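Local coordinates for protein citrinin polyketide synthase (Monascus purpureus, PDB 5MPT) that builds the polyketide precursor of the mycotoxin citrinin, this piece being its C-methylation domain, seen here with bound S-adenosyl-L-homocysteine, at residues V53-N58 / K140-T145; N90-L95 / V323-G328. One frame throughout, in Å; residues are numbered along the deposited sequence.

In the fold
After two shorter helices the chain forms helix 40-62 and then helix 86-98, which carry the first halves of both contacts. Interaction 1 closes when helix 136-146 returns to helix 40-62, a loop of 81 residues that includes helix 86-98. Interaction 2 closes much later, after 227 intervening residues that include most strands of the mixed sheet, when helix 321-327 reaches helix 86-98. The segments alternate along the chain, so the two loops cross. They lie about 11 Å apart, centre to centre, and touch directly, Phe325 against Ile56 and Ile326 against the helix of 140-145. Interaction 1 ties two N-terminal helices together; interaction 2 fastens helix 86-98 to the probable methyltransferase region.

Interaction 1. Residues V53-N58 / K140-T145; sequences VAHIVN and KLTSLT
Segments 53-58 and 140-145, on helices 40-62 and 136-146, come nearest at His55 and Ser143, whose CA atoms stand 7.7 Å apart, a separation bridged chiefly by one imidazole ring. The CB of His55 points toward the opposing helix, and its CG lies anti to the carbonyl carbon (chi1 -81°), which carries the ring across with NE2 leading. NE2 and Ser143 OG form a hydrogen bond of 2.9 Å, with an angle of 154° that makes it moderately bent; either atom could be the donor. OG sits at the edge of the ring and in its plane, the position expected for a bond through the ring nitrogen. The same edge also rests against the serine backbone, since His55 NE2 is 3.5 Å from Ser143 CA. Thr142 adds a looser flank: its carbonyl O is 4.0 Å from His55 CD2, approaching obliquely, and its CG2 methyl is 4.3 Å from that carbon. The threonine hydroxyl is engaged within its own helix, where OG1 bonds to Glu138 O, leaving the methyl to meet the histidine. With 116 Å² buried in all, the evidence is of a small contact in which a single polar bond spans two helices, ties NE2 to the serine and would restrain the rotation of the ring. It is structural packing away from the catalytic residues Tyr177, His289 and Glu315. Helix 121-131 meets His55 through Val121, while helix 321-327 brings Phe325 against His55 and both Trp322 and Ile326 against Thr142, so the bridge lies among four helices.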
loop_
_atom_site.group_PDB
_atom_site.type_symbol
_atom_site.label_atom_id
_atom_site.label_comp_id
_atom_site.label_asym_id
_atom_site.label_seq_id
_atom_site.Cartn_x
_atom_site.Cartn_y
_atom_site.Cartn_z
ATOM N N VAL A 53 2.699 12.047 -15.912
ATOM C CA VAL A 53 2.975 13.419 -16.314
ATOM C C VAL A 53 2.217 13.750 -17.586
ATOM O O VAL A 53 1.619 14.816 -17.695
ATOM C CB VAL A 53 4.490 13.628 -16.470
ATOM C CG1 VAL A 53 4.785 14.978 -17.155
ATOM C CG2 VAL A 53 5.157 13.528 -15.089
ATOM N N ALA A 54 2.220 12.839 -18.562
ATOM C CA ALA A 54 1.492 13.092 -19.804
ATOM C C ALA A 54 0.008 13.267 -19.540
ATOM O O ALA A 54 -0.637 14.151 -20.118
ATOM C CB ALA A 54 1.716 11.951 -20.792
ATOM N N HIS A 55 -0.552 12.446 -18.660
ATOM C CA HIS A 55 -1.954 12.603 -18.291
ATOM C C HIS A 55 -2.204 13.946 -17.621
ATOM O O HIS A 55 -3.237 14.584 -17.846
ATOM C CB HIS A 55 -2.376 11.495 -17.345
ATOM C CG HIS A 55 -2.707 10.198 -17.996
ATOM N ND1 HIS A 55 -3.678 10.060 -18.956
ATOM C CD2 HIS A 55 -2.218 8.954 -17.778
ATOM C CE1 HIS A 55 -3.783 8.793 -19.303
ATOM N NE2 HIS A 55 -2.907 8.097 -18.597
ATOM N N ILE A 56 -1.255 14.405 -16.813
ATOM C CA ILE A 56 -1.403 15.691 -16.143
ATOM C C ILE A 56 -1.389 16.819 -17.160
ATOM O O ILE A 56 -2.233 17.725 -17.129
ATOM C CB ILE A 56 -0.289 15.865 -15.094
ATOM C CG1 ILE A 56 -0.497 14.908 -13.940
ATOM C CG2 ILE A 56 -0.261 17.306 -14.593
ATOM C CD1 ILE A 56 0.740 14.648 -13.159
ATOM N N VAL A 57 -0.449 16.758 -18.110
ATOM C CA VAL A 57 -0.360 17.784 -19.132
ATOM C C VAL A 57 -1.669 17.861 -19.915
ATOM O O VAL A 57 -2.214 18.948 -20.148
ATOM C CB VAL A 57 0.829 17.512 -20.067
ATOM C CG1 VAL A 57 0.724 18.414 -21.286
ATOM C CG2 VAL A 57 2.139 17.772 -19.367
ATOM N N ASN A 58 -2.215 16.698 -20.282
ATOM C CA ASN A 58 -3.493 16.663 -20.980
ATOM C C ASN A 58 -4.610 17.292 -20.156
ATOM O O ASN A 58 -5.447 18.013 -20.703
ATOM C CB ASN A 58 -3.846 15.225 -21.344
ATOM C CG ASN A 58 -3.035 14.699 -22.483
ATOM O OD1 ASN A 58 -2.402 15.465 -23.230
ATOM N ND2 ASN A 58 -3.052 13.376 -22.654
ATOM N N LYS A 140 -2.642 0.181 -16.097
ATOM C CA LYS A 140 -4.033 0.330 -16.490
ATOM C C LYS A 140 -4.770 1.235 -15.511
ATOM O O LYS A 140 -5.568 2.089 -15.933
ATOM C CB LYS A 140 -4.716 -1.034 -16.561
ATOM C CG LYS A 140 -4.163 -2.004 -17.584
ATOM C CD LYS A 140 -4.996 -3.288 -17.572
ATOM C CE LYS A 140 -4.476 -4.344 -18.523
ATOM N NZ LYS A 140 -5.037 -5.690 -18.156
ATOM N N LEU A 141 -4.535 1.058 -14.205
ATOM C CA LEU A 141 -5.172 1.931 -13.229
ATOM C C LEU A 141 -4.726 3.373 -13.423
ATOM O O LEU A 141 -5.520 4.305 -13.249
ATOM C CB LEU A 141 -4.861 1.466 -11.811
ATOM C CG LEU A 141 -5.752 1.994 -10.677
ATOM C CD1 LEU A 141 -7.191 1.568 -10.873
ATOM C CD2 LEU A 141 -5.203 1.490 -9.372
ATOM N N THR A 142 -3.452 3.572 -13.762
ATOM C CA THR A 142 -2.940 4.919 -13.984
ATOM C C THR A 142 -3.724 5.632 -15.093
ATOM O O THR A 142 -4.111 6.811 -14.959
ATOM C CB THR A 142 -1.451 4.825 -14.322
ATOM O OG1 THR A 142 -0.726 4.427 -13.149
ATOM C CG2 THR A 142 -0.902 6.164 -14.839
ATOM N N SER A 143 -4.055 4.912 -16.159
ATOM C CA SER A 143 -4.816 5.564 -17.214
ATOM C C SER A 143 -6.313 5.646 -16.916
ATOM O O SER A 143 -6.982 6.580 -17.398
ATOM C CB SER A 143 -4.562 4.856 -18.544
ATOM O OG SER A 143 -3.320 5.283 -19.061
ATOM N N LEU A 144 -6.845 4.715 -16.115
ATOM C CA LEU A 144 -8.267 4.725 -15.769
ATOM C C LEU A 144 -8.653 6.025 -15.075
ATOM O O LEU A 144 -9.621 6.705 -15.472
ATOM C CB LEU A 144 -8.594 3.511 -14.887
ATOM C CG LEU A 144 -10.060 3.286 -14.479
ATOM C CD1 LEU A 144 -10.265 1.873 -13.936
ATOM C CD2 LEU A 144 -10.518 4.244 -13.409
ATOM N N THR A 145 -7.896 6.417 -14.054
ATOM C CA THR A 145 -8.160 7.724 -13.456
ATOM C C THR A 145 -7.467 8.823 -14.239
ATOM O O THR A 145 -8.019 9.914 -14.394
ATOM C CB THR A 145 -7.704 7.771 -11.988
ATOM O OG1 THR A 145 -6.310 7.469 -11.908
ATOM C CG2 THR A 145 -8.470 6.768 -11.137
#

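Interaction 2. Residues N90-L95 / V323-G328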
loop_
_atom_site.group_PDB
_atom_site.type_symbol
_atom_site.label_atom_id
_atom_site.label_comp_id
_atom_site.label_asym_id
_atom_site.label_seq_id
_atom_site.Cartn_x
_atom_site.Cartn_y
_atom_site.Cartn_z
ATOM N N ASN A 90 -0.735 20.297 -4.952
ATOM C CA ASN A 90 0.644 20.708 -4.705
ATOM C C ASN A 90 1.621 19.571 -5.014
ATOM O O ASN A 90 2.726 19.809 -5.520
ATOM C CB ASN A 90 0.797 21.184 -3.264
ATOM C CG ASN A 90 0.014 22.456 -2.986
ATOM O OD1 ASN A 90 -0.164 23.307 -3.867
ATOM N ND2 ASN A 90 -0.469 22.589 -1.757
ATOM N N LEU A 91 1.225 18.326 -4.737
ATOM C CA LEU A 91 2.041 17.172 -5.126
ATOM C C LEU A 91 2.079 17.024 -6.646
ATOM O O LEU A 91 3.134 16.739 -7.224
ATOM C CB LEU A 91 1.489 15.912 -4.474
ATOM C CG LEU A 91 2.229 14.579 -4.510
ATOM C CD1 LEU A 91 1.790 13.778 -3.279
ATOM C CD2 LEU A 91 1.917 13.814 -5.782
ATOM N N ILE A 92 0.938 17.254 -7.307
ATOM C CA ILE A 92 0.859 17.184 -8.772
ATOM C C ILE A 92 1.784 18.210 -9.419
ATOM O O ILE A 92 2.492 17.912 -10.398
ATOM C CB ILE A 92 -0.602 17.375 -9.221
ATOM C CG1 ILE A 92 -1.442 16.143 -8.846
ATOM C CG2 ILE A 92 -0.670 17.643 -10.744
ATOM C CD1 ILE A 92 -0.972 14.836 -9.546
ATOM N N TYR A 93 1.724 19.460 -8.949
ATOM C CA TYR A 93 2.626 20.470 -9.489
ATOM C C TYR A 93 4.067 20.106 -9.197
ATOM O O TYR A 93 4.966 20.382 -10.003
ATOM C CB TYR A 93 2.302 21.848 -8.921
ATOM C CG TYR A 93 1.225 22.544 -9.685
ATOM C CD1 TYR A 93 1.522 23.197 -10.867
ATOM C CD2 TYR A 93 -0.084 22.539 -9.249
ATOM C CE1 TYR A 93 0.552 23.816 -11.583
ATOM C CE2 TYR A 93 -1.057 23.154 -9.956
ATOM C CZ TYR A 93 -0.740 23.794 -11.127
ATOM O OH TYR A 93 -1.728 24.425 -11.838
ATOM N N GLY A 94 4.308 19.539 -8.025
ATOM C CA GLY A 94 5.629 19.015 -7.730
ATOM C C GLY A 94 6.094 18.009 -8.757
ATOM O O GLY A 94 7.257 18.027 -9.176
ATOM N N LEU A 95 5.212 17.095 -9.163
ATOM C CA LEU A 95 5.636 16.115 -10.156
ATOM C C LEU A 95 5.985 16.803 -11.468
ATOM O O LEU A 95 6.969 16.450 -12.123
ATOM C CB LEU A 95 4.561 15.054 -10.394
ATOM C CG LEU A 95 4.142 14.116 -9.270
ATOM C CD1 LEU A 95 3.087 13.174 -9.839
ATOM C CD2 LEU A 95 5.323 13.342 -8.653
ATOM N N VAL A 323 1.423 5.835 -7.605
ATOM C CA VAL A 323 0.594 5.610 -6.422
ATOM C C VAL A 323 -0.030 6.921 -5.951
ATOM O O VAL A 323 -1.249 7.015 -5.732
ATOM C CB VAL A 323 1.431 4.953 -5.307
ATOM C CG1 VAL A 323 0.611 4.775 -4.030
ATOM C CG2 VAL A 323 2.016 3.616 -5.804
ATOM N N ASP A 324 0.797 7.946 -5.747
ATOM C CA ASP A 324 0.255 9.264 -5.421
ATOM C C ASP A 324 -0.733 9.746 -6.473
ATOM O O ASP A 324 -1.768 10.330 -6.148
ATOM C CB ASP A 324 1.381 10.277 -5.269
ATOM C CG ASP A 324 2.024 10.204 -3.914
ATOM O OD1 ASP A 324 1.253 10.187 -2.939
ATOM O OD2 ASP A 324 3.270 10.172 -3.826
ATOM N N PHE A 325 -0.412 9.554 -7.744
ATOM C CA PHE A 325 -1.226 10.116 -8.819
ATOM C C PHE A 325 -2.645 9.572 -8.781
ATOM O O PHE A 325 -3.611 10.298 -9.048
ATOM C CB PHE A 325 -0.573 9.794 -10.153
ATOM C CG PHE A 325 -1.324 10.302 -11.351
ATOM C CD1 PHE A 325 -1.562 11.656 -11.525
ATOM C CD2 PHE A 325 -1.801 9.427 -12.319
ATOM C CE1 PHE A 325 -2.239 12.111 -12.635
ATOM C CE2 PHE A 325 -2.473 9.888 -13.438
ATOM C CZ PHE A 325 -2.722 11.231 -13.567
ATOM N N ILE A 326 -2.790 8.292 -8.447
ATOM C CA ILE A 326 -4.096 7.645 -8.397
ATOM C C ILE A 326 -4.741 7.825 -7.043
ATOM O O ILE A 326 -5.872 8.293 -6.942
ATOM C CB ILE A 326 -3.980 6.146 -8.682
ATOM C CG1 ILE A 326 -3.377 5.939 -10.066
ATOM C CG2 ILE A 326 -5.346 5.460 -8.534
ATOM C CD1 ILE A 326 -2.961 4.522 -10.370
ATOM N N PHE A 327 -4.068 7.342 -6.005
ATOM C CA PHE A 327 -4.685 7.335 -4.693
ATOM C C PHE A 327 -4.817 8.724 -4.119
ATOM O O PHE A 327 -5.704 8.955 -3.285
ATOM C CB PHE A 327 -3.889 6.427 -3.761
ATOM C CG PHE A 327 -4.059 4.970 -4.073
ATOM C CD1 PHE A 327 -3.241 4.335 -4.982
ATOM C CD2 PHE A 327 -5.030 4.225 -3.418
ATOM C CE1 PHE A 327 -3.409 2.987 -5.282
ATOM C CE2 PHE A 327 -5.184 2.866 -3.690
ATOM C CZ PHE A 327 -4.384 2.254 -4.616
ATOM N N GLY A 328 -4.013 9.675 -4.592
ATOM C CA GLY A 328 -4.144 11.017 -4.097
ATOM C C GLY A 328 -5.474 11.650 -4.430
ATOM O O GLY A 328 -5.831 12.657 -3.811
#
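Leu91 against Asp324 and Ile92 against Phe325 make up the contact, and both pairs meet without a polar bond, one carbon on carbon and the other methyl groups against a carboxylate. The apolar pair is the simpler: Ile92 CD1 stands 3.8 Å from Phe325 CD1, placed at the ring edge and in its plane, so the methyl borders the ring without lying over a face. Although the CB of Ile92 does not point at the other helix, CG1 set anti to the carbonyl carbon (chi1 -71°), together with chi2 of -62°, brings CD1 across. Behind this pair the helices approach to 7.4 Å between Ile92 CA and Phe325 CA.

The second kind is aliphatic against carboxylate. Leu91 and Asp324 cross at about a right angle, and the two leucine methyls divide the acid between them: CD2 packs on Asp324 CB at 3.6 Å, whereas CD1 lies 3.6 Å from Asp324 CG and at the same distance from OD1. The carboxylate has its polar partners outside the two segments, OD1 taking bonds from His342 NE2 and Trp333 NE1 and OD2 one from Gln319 NE2.

Phe325 also stacks with Phe149 and touches Cys52 of helix 40-62. Helix 321-327, part of the probable methyltransferase region, thus packs against N-terminal helices 40-62 and 86-98, with the Asp324 side chain about 9 Å from that of the catalytic His289. Three N-H groups gripping one buried carboxylate would hold its rotation and probably favour the ionised form, while Leu91 supplies a nonpolar wall to a group whose oxygens are hydrogen-bonded by residues outside the two segments.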